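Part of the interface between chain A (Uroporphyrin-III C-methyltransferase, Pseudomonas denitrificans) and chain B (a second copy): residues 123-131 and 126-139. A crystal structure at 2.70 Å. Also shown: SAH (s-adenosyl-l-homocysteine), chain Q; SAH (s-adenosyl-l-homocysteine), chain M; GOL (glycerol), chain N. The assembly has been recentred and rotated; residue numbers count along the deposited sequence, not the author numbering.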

ATOM      1  N   PHE A 123     -21.027   6.249  -3.082  1.00 21.84           N
ATOM      2  CA  PHE A 123     -19.665   6.226  -3.586  1.00 21.31           C
ATOM      3  C   PHE A 123     -19.043   4.861  -3.400  1.00 21.44           C
ATOM      4  O   PHE A 123     -19.559   4.048  -2.659  1.00 21.77           O
ATOM      5  CB  PHE A 123     -18.838   7.274  -2.857  1.00 21.33           C
ATOM      6  CG  PHE A 123     -18.535   6.916  -1.438  1.00 20.99           C
ATOM      7  CD1 PHE A 123     -17.328   6.283  -1.101  1.00 21.07           C
ATOM      8  CD2 PHE A 123     -19.450   7.196  -0.427  1.00 19.82           C
ATOM      9  CE1 PHE A 123     -17.049   5.945   0.229  1.00 20.17           C
ATOM     10  CE2 PHE A 123     -19.169   6.853   0.897  1.00 19.55           C
ATOM     11  CZ  PHE A 123     -17.981   6.233   1.223  1.00 18.31           C
ATOM     12  N   ARG A 124     -17.935   4.613  -4.092  1.00 21.53           N
ATOM     13  CA  ARG A 124     -17.125   3.418  -3.917  1.00 21.01           C
ATOM     14  C   ARG A 124     -15.700   3.957  -3.773  1.00 21.24           C
ATOM     15  O   ARG A 124     -15.416   5.046  -4.269  1.00 22.04           O
ATOM     16  CB  ARG A 124     -17.261   2.494  -5.136  1.00 20.84           C
ATOM     17  CG  ARG A 124     -16.069   1.529  -5.380  1.00 21.90           C
ATOM     18  CD  ARG A 124     -16.285   0.454  -6.445  1.00 21.92           C
ATOM     19  NE  ARG A 124     -17.317  -0.501  -6.045  1.00 23.93           N
ATOM     20  CZ  ARG A 124     -17.095  -1.759  -5.650  1.00 24.28           C
ATOM     21  NH1 ARG A 124     -15.865  -2.255  -5.599  1.00 23.69           N
ATOM     22  NH2 ARG A 124     -18.122  -2.533  -5.311  1.00 24.36           N
ATOM     23  N   ILE A 125     -14.833   3.245  -3.051  1.00 20.67           N
ATOM     24  CA  ILE A 125     -13.420   3.575  -2.993  1.00 20.02           C
ATOM     25  C   ILE A 125     -12.658   2.490  -3.747  1.00 20.18           C
ATOM     26  O   ILE A 125     -12.860   1.296  -3.502  1.00 20.28           O
ATOM     27  CB  ILE A 125     -12.929   3.626  -1.507  1.00 20.13           C
ATOM     28  CG1 ILE A 125     -13.716   4.658  -0.685  1.00 20.03           C
ATOM     29  CG2 ILE A 125     -11.409   3.848  -1.425  1.00 18.67           C
ATOM     30  CD1 ILE A 125     -13.463   6.123  -1.064  1.00 18.47           C
ATOM     31  N   VAL A 126     -11.777   2.883  -4.659  1.00 19.87           N
ATOM     32  CA  VAL A 126     -10.917   1.903  -5.327  1.00 19.25           C
ATOM     33  C   VAL A 126      -9.484   2.181  -4.910  1.00 19.17           C
ATOM     34  O   VAL A 126      -8.876   3.152  -5.356  1.00 19.33           O
ATOM     35  CB  VAL A 126     -11.087   1.913  -6.866  1.00 19.14           C
ATOM     36  CG1 VAL A 126     -10.180   0.898  -7.521  1.00 18.63           C
ATOM     37  CG2 VAL A 126     -12.525   1.629  -7.241  1.00 19.06           C
ATOM     38  N   PRO A 127      -8.975   1.371  -3.989  1.00 19.17           N
ATOM     39  CA  PRO A 127      -7.586   1.455  -3.543  1.00 18.83           C
ATOM     40  C   PRO A 127      -6.593   1.545  -4.707  1.00 19.06           C
ATOM     41  O   PRO A 127      -6.866   1.058  -5.804  1.00 19.17           O
ATOM     42  CB  PRO A 127      -7.415   0.136  -2.806  1.00 18.67           C
ATOM     43  CG  PRO A 127      -8.728  -0.055  -2.198  1.00 18.90           C
ATOM     44  CD  PRO A 127      -9.713   0.322  -3.261  1.00 19.13           C
ATOM     45  N   GLY A 128      -5.459   2.194  -4.475  1.00 19.02           N
ATOM     46  CA  GLY A 128      -4.413   2.257  -5.475  1.00 18.86           C
ATOM     47  C   GLY A 128      -3.055   1.947  -4.874  1.00 19.31           C
ATOM     48  O   GLY A 128      -2.908   1.841  -3.660  1.00 19.40           O
ATOM     49  N   ILE A 129      -2.060   1.778  -5.736  1.00 19.41           N
ATOM     50  CA  ILE A 129      -0.686   1.645  -5.308  1.00 18.79           C
ATOM     51  C   ILE A 129      -0.196   3.029  -4.912  1.00 19.57           C
ATOM     52  O   ILE A 129      -0.354   4.003  -5.662  1.00 20.16           O
ATOM     53  CB  ILE A 129       0.146   1.122  -6.458  1.00 18.69           C
ATOM     54  CG1 ILE A 129      -0.462  -0.175  -7.021  1.00 17.54           C
ATOM     55  CG2 ILE A 129       1.656   1.049  -6.052  1.00 17.91           C
ATOM     56  CD1 ILE A 129      -0.483  -1.371  -6.058  1.00 16.68           C
ATOM     57  N   THR A 130       0.373   3.118  -3.725  1.00 19.31           N
ATOM     58  CA  THR A 130       0.867   4.366  -3.217  1.00 19.47           C
ATOM     59  C   THR A 130       2.358   4.467  -3.474  1.00 19.82           C
ATOM     60  O   THR A 130       3.078   3.464  -3.434  1.00 20.71           O
ATOM     61  CB  THR A 130       0.532   4.508  -1.701  1.00 19.77           C
ATOM     62  OG1 THR A 130       0.898   5.820  -1.251  1.00 21.68           O
ATOM     63  CG2 THR A 130       1.375   3.602  -0.819  1.00 17.92           C
ATOM     64  N   ALA A 131       2.821   5.683  -3.724  1.00 19.69           N
ATOM     65  CA  ALA A 131       4.235   5.950  -3.983  1.00 19.60           C
ATOM     66  C   ALA A 131       5.167   5.480  -2.864  1.00 19.39           C
ATOM     67  O   ALA A 131       6.265   5.019  -3.155  1.00 19.71           O
ATOM     68  CB  ALA A 131       4.456   7.433  -4.277  1.00 19.10           C
TER
ATOM     69  N   VAL B 126       5.991  -6.645  -8.645  1.00 20.28           N
ATOM     70  CA  VAL B 126       4.738  -6.055  -8.998  1.00 19.52           C
ATOM     71  C   VAL B 126       3.995  -5.764  -7.718  1.00 19.33           C
ATOM     72  O   VAL B 126       3.457  -6.662  -7.069  1.00 19.24           O
ATOM     73  CB  VAL B 126       3.912  -7.007  -9.863  1.00 19.98           C
ATOM     74  CG1 VAL B 126       2.504  -6.410 -10.147  1.00 19.33           C
ATOM     75  CG2 VAL B 126       4.652  -7.315 -11.138  1.00 18.87           C
ATOM     76  N   PRO B 127       4.012  -4.501  -7.325  1.00 19.03           N
ATOM     77  CA  PRO B 127       3.209  -4.007  -6.211  1.00 18.15           C
ATOM     78  C   PRO B 127       1.788  -4.503  -6.194  1.00 17.80           C
ATOM     79  O   PRO B 127       1.209  -4.747  -7.237  1.00 18.41           O
ATOM     80  CB  PRO B 127       3.212  -2.518  -6.478  1.00 18.21           C
ATOM     81  CG  PRO B 127       4.602  -2.309  -6.907  1.00 18.15           C
ATOM     82  CD  PRO B 127       4.859  -3.435  -7.887  1.00 18.78           C
ATOM     83  N   GLY B 128       1.233  -4.656  -5.001  1.00 17.75           N
ATOM     84  CA  GLY B 128      -0.179  -4.947  -4.834  1.00 17.80           C
ATOM     85  C   GLY B 128      -0.830  -4.092  -3.759  1.00 18.09           C
ATOM     86  O   GLY B 128      -0.149  -3.418  -3.004  1.00 18.34           O
ATOM     87  N   ILE B 129      -2.154  -4.108  -3.694  1.00 18.30           N
ATOM     88  CA  ILE B 129      -2.865  -3.416  -2.643  1.00 17.85           C
ATOM     89  C   ILE B 129      -2.615  -4.116  -1.303  1.00 19.43           C
ATOM     90  O   ILE B 129      -2.731  -5.354  -1.186  1.00 19.43           O
ATOM     91  CB  ILE B 129      -4.348  -3.419  -2.934  1.00 17.27           C
ATOM     92  CG1 ILE B 129      -4.649  -2.778  -4.291  1.00 15.34           C
ATOM     93  CG2 ILE B 129      -5.093  -2.772  -1.776  1.00 16.86           C
ATOM     94  CD1 ILE B 129      -4.253  -1.282  -4.435  1.00 14.71           C
ATOM     95  N   THR B 130      -2.257  -3.329  -0.284  1.00 20.30           N
ATOM     96  CA  THR B 130      -1.952  -3.901   1.037  1.00 19.97           C
ATOM     97  C   THR B 130      -3.165  -3.903   1.977  1.00 19.49           C
ATOM     98  O   THR B 130      -4.006  -2.994   1.962  1.00 19.94           O
ATOM     99  CB  THR B 130      -0.674  -3.217   1.670  1.00 19.95           C
ATOM    100  OG1 THR B 130      -0.253  -3.954   2.832  1.00 21.79           O
ATOM    101  CG2 THR B 130      -0.975  -1.846   2.242  1.00 17.78           C
ATOM    102  N   ALA B 131      -3.249  -4.914   2.816  1.00 19.41           N
ATOM    103  CA  ALA B 131      -4.414  -5.036   3.689  1.00 19.59           C
ATOM    104  C   ALA B 131      -4.580  -3.780   4.570  1.00 19.66           C
ATOM    105  O   ALA B 131      -5.705  -3.307   4.754  1.00 19.50           O
ATOM    106  CB  ALA B 131      -4.339  -6.301   4.526  1.00 18.62           C
ATOM    107  N   GLY B 132      -3.460  -3.242   5.080  1.00 19.07           N
ATOM    108  CA  GLY B 132      -3.475  -2.070   5.934  1.00 18.61           C
ATOM    109  C   GLY B 132      -3.900  -0.758   5.288  1.00 18.92           C
ATOM    110  O   GLY B 132      -4.211   0.193   6.008  1.00 19.75           O
ATOM    111  N   ILE B 133      -3.906  -0.665   3.954  1.00 18.26           N
ATOM    112  CA  ILE B 133      -4.427   0.542   3.318  1.00 17.49           C
ATOM    113  C   ILE B 133      -5.695   0.218   2.566  1.00 18.27           C
ATOM    114  O   ILE B 133      -6.759   0.775   2.869  1.00 19.21           O
ATOM    115  CB  ILE B 133      -3.399   1.227   2.398  1.00 17.25           C
ATOM    116  CG1 ILE B 133      -2.130   1.581   3.187  1.00 17.33           C
ATOM    117  CG2 ILE B 133      -3.993   2.467   1.784  1.00 14.32           C
ATOM    118  CD1 ILE B 133      -0.899   1.861   2.320  1.00 18.28           C
ATOM    119  N   GLY B 134      -5.614  -0.701   1.613  1.00 18.34           N
ATOM    120  CA  GLY B 134      -6.780  -1.008   0.801  1.00 18.54           C
ATOM    121  C   GLY B 134      -7.833  -1.751   1.590  1.00 19.02           C
ATOM    122  O   GLY B 134      -9.010  -1.415   1.506  1.00 19.85           O
ATOM    123  N   GLY B 135      -7.403  -2.757   2.356  1.00 18.70           N
ATOM    124  CA  GLY B 135      -8.275  -3.467   3.270  1.00 18.58           C
ATOM    125  C   GLY B 135      -9.089  -2.563   4.166  1.00 18.71           C
ATOM    126  O   GLY B 135     -10.312  -2.709   4.262  1.00 19.34           O
ATOM    127  N   LEU B 136      -8.430  -1.601   4.799  1.00 18.56           N
ATOM    128  CA  LEU B 136      -9.136  -0.697   5.693  1.00 18.63           C
ATOM    129  C   LEU B 136     -10.111   0.214   4.944  1.00 18.74           C
ATOM    130  O   LEU B 136     -11.201   0.518   5.455  1.00 18.63           O
ATOM    131  CB  LEU B 136      -8.154   0.088   6.566  1.00 18.56           C
ATOM    132  CG  LEU B 136      -7.386  -0.796   7.563  1.00 17.34           C
ATOM    133  CD1 LEU B 136      -6.373   0.036   8.252  1.00 18.32           C
ATOM    134  CD2 LEU B 136      -8.290  -1.407   8.600  1.00 14.72           C
ATOM    135  N   ALA B 137      -9.732   0.609   3.722  1.00 18.36           N
ATOM    136  CA  ALA B 137     -10.655   1.297   2.819  1.00 17.75           C
ATOM    137  C   ALA B 137     -11.968   0.536   2.644  1.00 17.75           C
ATOM    138  O   ALA B 137     -13.053   1.154   2.592  1.00 17.28           O
ATOM    139  CB  ALA B 137     -10.014   1.549   1.477  1.00 17.58           C
ATOM    140  N   TYR B 138     -11.899  -0.794   2.562  1.00 17.58           N
ATOM    141  CA  TYR B 138     -13.148  -1.554   2.365  1.00 17.97           C
ATOM    142  C   TYR B 138     -14.020  -1.606   3.626  1.00 17.80           C
ATOM    143  O   TYR B 138     -15.135  -2.089   3.567  1.00 17.89           O
ATOM    144  CB  TYR B 138     -12.905  -2.972   1.844  1.00 17.83           C
ATOM    145  CG  TYR B 138     -12.755  -3.100   0.350  1.00 17.34           C
ATOM    146  CD1 TYR B 138     -11.759  -2.377  -0.347  1.00 16.35           C
ATOM    147  CD2 TYR B 138     -13.572  -3.978  -0.372  1.00 16.04           C
ATOM    148  CE1 TYR B 138     -11.606  -2.511  -1.727  1.00 15.13           C
ATOM    149  CE2 TYR B 138     -13.427  -4.126  -1.744  1.00 16.10           C
ATOM    150  CZ  TYR B 138     -12.442  -3.393  -2.416  1.00 15.95           C
ATOM    151  OH  TYR B 138     -12.302  -3.554  -3.768  1.00 14.59           O
ATOM    152  N   ALA B 139     -13.506  -1.110   4.747  1.00 17.69           N
ATOM    153  CA  ALA B 139     -14.262  -1.098   5.993  1.00 17.94           C
ATOM    154  C   ALA B 139     -14.692   0.309   6.326  1.00 18.13           C
ATOM    155  O   ALA B 139     -15.268   0.527   7.393  1.00 18.02           O
ATOM    156  CB  ALA B 139     -13.440  -1.686   7.163  1.00 17.87           C
TER
HETATM  157  N   SAH Q1511       2.003  -8.615   2.291  1.00 49.49           N
HETATM  158  CA  SAH Q1511       0.699  -8.677   2.928  1.00 49.98           C
HETATM  159  CB  SAH Q1511       0.852  -9.075   4.386  1.00 49.79           C
HETATM  160  CG  SAH Q1511       0.976 -10.570   4.607  1.00 50.97           C
HETATM  161  SD  SAH Q1511       1.510 -11.080   6.262  1.00 50.56           S
HETATM  162  C   SAH Q1511      -0.069  -7.362   2.748  1.00 49.87           C
HETATM  163  O   SAH Q1511       0.417  -6.399   2.159  1.00 50.06           O
HETATM  164  OXT SAH Q1511      -1.214  -7.194   3.160  1.00 49.14           O
HETATM  165  C5' SAH Q1511      -0.188 -11.604   6.670  1.00 51.61           C
HETATM  166  C4' SAH Q1511      -1.066 -10.616   7.448  1.00 50.94           C
HETATM  167  O4' SAH Q1511      -1.657  -9.656   6.597  1.00 50.90           O
HETATM  168  C3' SAH Q1511      -2.279 -11.207   8.161  1.00 50.26           C
HETATM  169  O3' SAH Q1511      -2.004 -11.904   9.345  1.00 49.28           O
HETATM  170  C2' SAH Q1511      -3.181 -10.002   8.370  1.00 50.56           C
HETATM  171  O2' SAH Q1511      -2.797  -9.175   9.449  1.00 49.13           O
HETATM  172  C1' SAH Q1511      -2.922  -9.240   7.081  1.00 50.89           C
HETATM  173  N9  SAH Q1511      -3.938  -9.481   6.032  1.00 49.44           N
HETATM  174  C8  SAH Q1511      -3.671 -10.023   4.817  1.00 47.71           C
HETATM  175  N7  SAH Q1511      -4.802 -10.086   4.111  1.00 48.09           N
HETATM  176  C5  SAH Q1511      -5.808  -9.601   4.844  1.00 49.34           C
HETATM  177  C6  SAH Q1511      -7.169  -9.435   4.579  1.00 48.89           C
HETATM  178  N6  SAH Q1511      -7.681  -9.782   3.413  1.00 45.75           N
HETATM  179  N1  SAH Q1511      -7.985  -8.892   5.552  1.00 49.07           N
HETATM  180  C2  SAH Q1511      -7.439  -8.509   6.758  1.00 49.90           C
HETATM  181  N3  SAH Q1511      -6.088  -8.673   7.015  1.00 49.66           N
HETATM  182  C4  SAH Q1511      -5.279  -9.209   6.070  1.00 49.78           C
HETATM  183  N   SAH M1501      -2.305   9.641  -2.803  1.00 66.97           N
HETATM  184  CA  SAH M1501      -0.905   9.788  -3.174  1.00 67.13           C
HETATM  185  CB  SAH M1501      -0.215  10.916  -2.399  1.00 67.27           C
HETATM  186  CG  SAH M1501      -0.589  12.347  -2.807  1.00 67.28           C
HETATM  187  SD  SAH M1501       0.327  13.678  -1.970  1.00 65.48           S
HETATM  188  C   SAH M1501      -0.191   8.458  -2.981  1.00 67.14           C
HETATM  189  O   SAH M1501      -0.719   7.549  -2.337  1.00 66.83           O
HETATM  190  OXT SAH M1501       0.914   8.259  -3.480  1.00 67.14           O
HETATM  191  C5' SAH M1501       1.571  13.837  -3.290  1.00 64.30           C
HETATM  192  C4' SAH M1501       2.955  13.382  -2.831  1.00 62.28           C
HETATM  193  O4' SAH M1501       3.080  11.995  -3.058  1.00 60.46           O
HETATM  194  C3' SAH M1501       4.145  13.996  -3.549  1.00 61.14           C
HETATM  195  O3' SAH M1501       4.621  15.186  -2.977  1.00 62.58           O
HETATM  196  C2' SAH M1501       5.197  12.915  -3.463  1.00 59.45           C
HETATM  197  O2' SAH M1501       5.890  12.941  -2.240  1.00 58.80           O
HETATM  198  C1' SAH M1501       4.375  11.652  -3.481  1.00 57.61           C
HETATM  199  N9  SAH M1501       4.341  11.037  -4.827  1.00 53.37           N
HETATM  200  C8  SAH M1501       3.255  10.873  -5.628  1.00 50.12           C
HETATM  201  N7  SAH M1501       3.645  10.269  -6.754  1.00 48.73           N
HETATM  202  C5  SAH M1501       4.961  10.025  -6.692  1.00 49.85           C
HETATM  203  C6  SAH M1501       5.865   9.426  -7.570  1.00 49.04           C
HETATM  204  N6  SAH M1501       5.492   8.936  -8.740  1.00 46.65           N
HETATM  205  N1  SAH M1501       7.186   9.351  -7.205  1.00 49.34           N
HETATM  206  C2  SAH M1501       7.614   9.834  -5.988  1.00 49.42           C
HETATM  207  N3  SAH M1501       6.729  10.426  -5.125  1.00 49.24           N
HETATM  208  C4  SAH M1501       5.420  10.517  -5.478  1.00 51.38           C
HETATM  209  C1  GOL N1001       0.687  -0.971  -3.055  1.00 61.36           C
HETATM  210  O1  GOL N1001       1.920  -1.688  -3.103  1.00 57.52           O
HETATM  211  C2  GOL N1001       0.472  -0.026  -1.857  1.00 58.61           C
HETATM  212  O2  GOL N1001       1.006   1.188  -2.273  1.00 60.61           O
HETATM  213  C3  GOL N1001      -0.997   0.282  -1.557  1.00 55.56           C
HETATM  214  O3  GOL N1001      -1.629  -0.673  -0.740  1.00 51.85           O
HETATM  215  O   HOH W   1     -13.268  -1.242  -4.765  1.00 28.09           O

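P127(A), I129(A) and I129(B) cover the most surface in this contact, which buries 486 Å² in all, and the packing around them is almost wholly apolar; no direct hydrogen bond joins the two stretches. P127(A) follows the strand 123-126, and its CA-to-CB bond points toward the chain B stretch. Its CG lies 3.7 Å from CA of G134(B), an approach to the backbone itself. With no side chain, G134(B) leaves that room: an ideal CB there would sit 3.3 Å from CB of P127(A) and would clash with CG2 of I129(B) in its own chain. The same proline CG reaches CB of A137(B) at 4.2 Å, while its CD meets the edge of the Y138(B) ring, 3.7 Å from CE1. A137(B), small and pointing toward chain A, also receives I125(A), CG2 to CB at 4.0 Å.

The two isoleucines make a near-symmetric exchange. Both adopt the m,m rotamer; each CA-to-CB bond runs sideways, yet each side chain ends close to the partner loop. CD1 of I129(B) packs 3.8 Å from CB of P127(A) and 3.5 Å from C of G128(A); CD1 of I129(A) lies 3.9 Å from CB of P127(B) and 3.6 Å from C of G128(B). The two CD1 atoms of I129(A) and I129(B) are 4.1 Å apart.

At the polar margin, a water bridges the chains, donating to O of I125(A) (2.9 Å) and to OH of Y138(B) (2.7 Å); it also accepts a weak bond from NH1 of R124(A) at 2.9 Å. Near the isoleucines, a glycerol, probably from the crystallisation liquor, accepts a hydrogen bond at O3 from N of T130(B) (2.8 Å). T130(A) and T130(B) each donate from OG1 to O of a separate S-adenosyl-L-homocysteine, both at 2.6 Å.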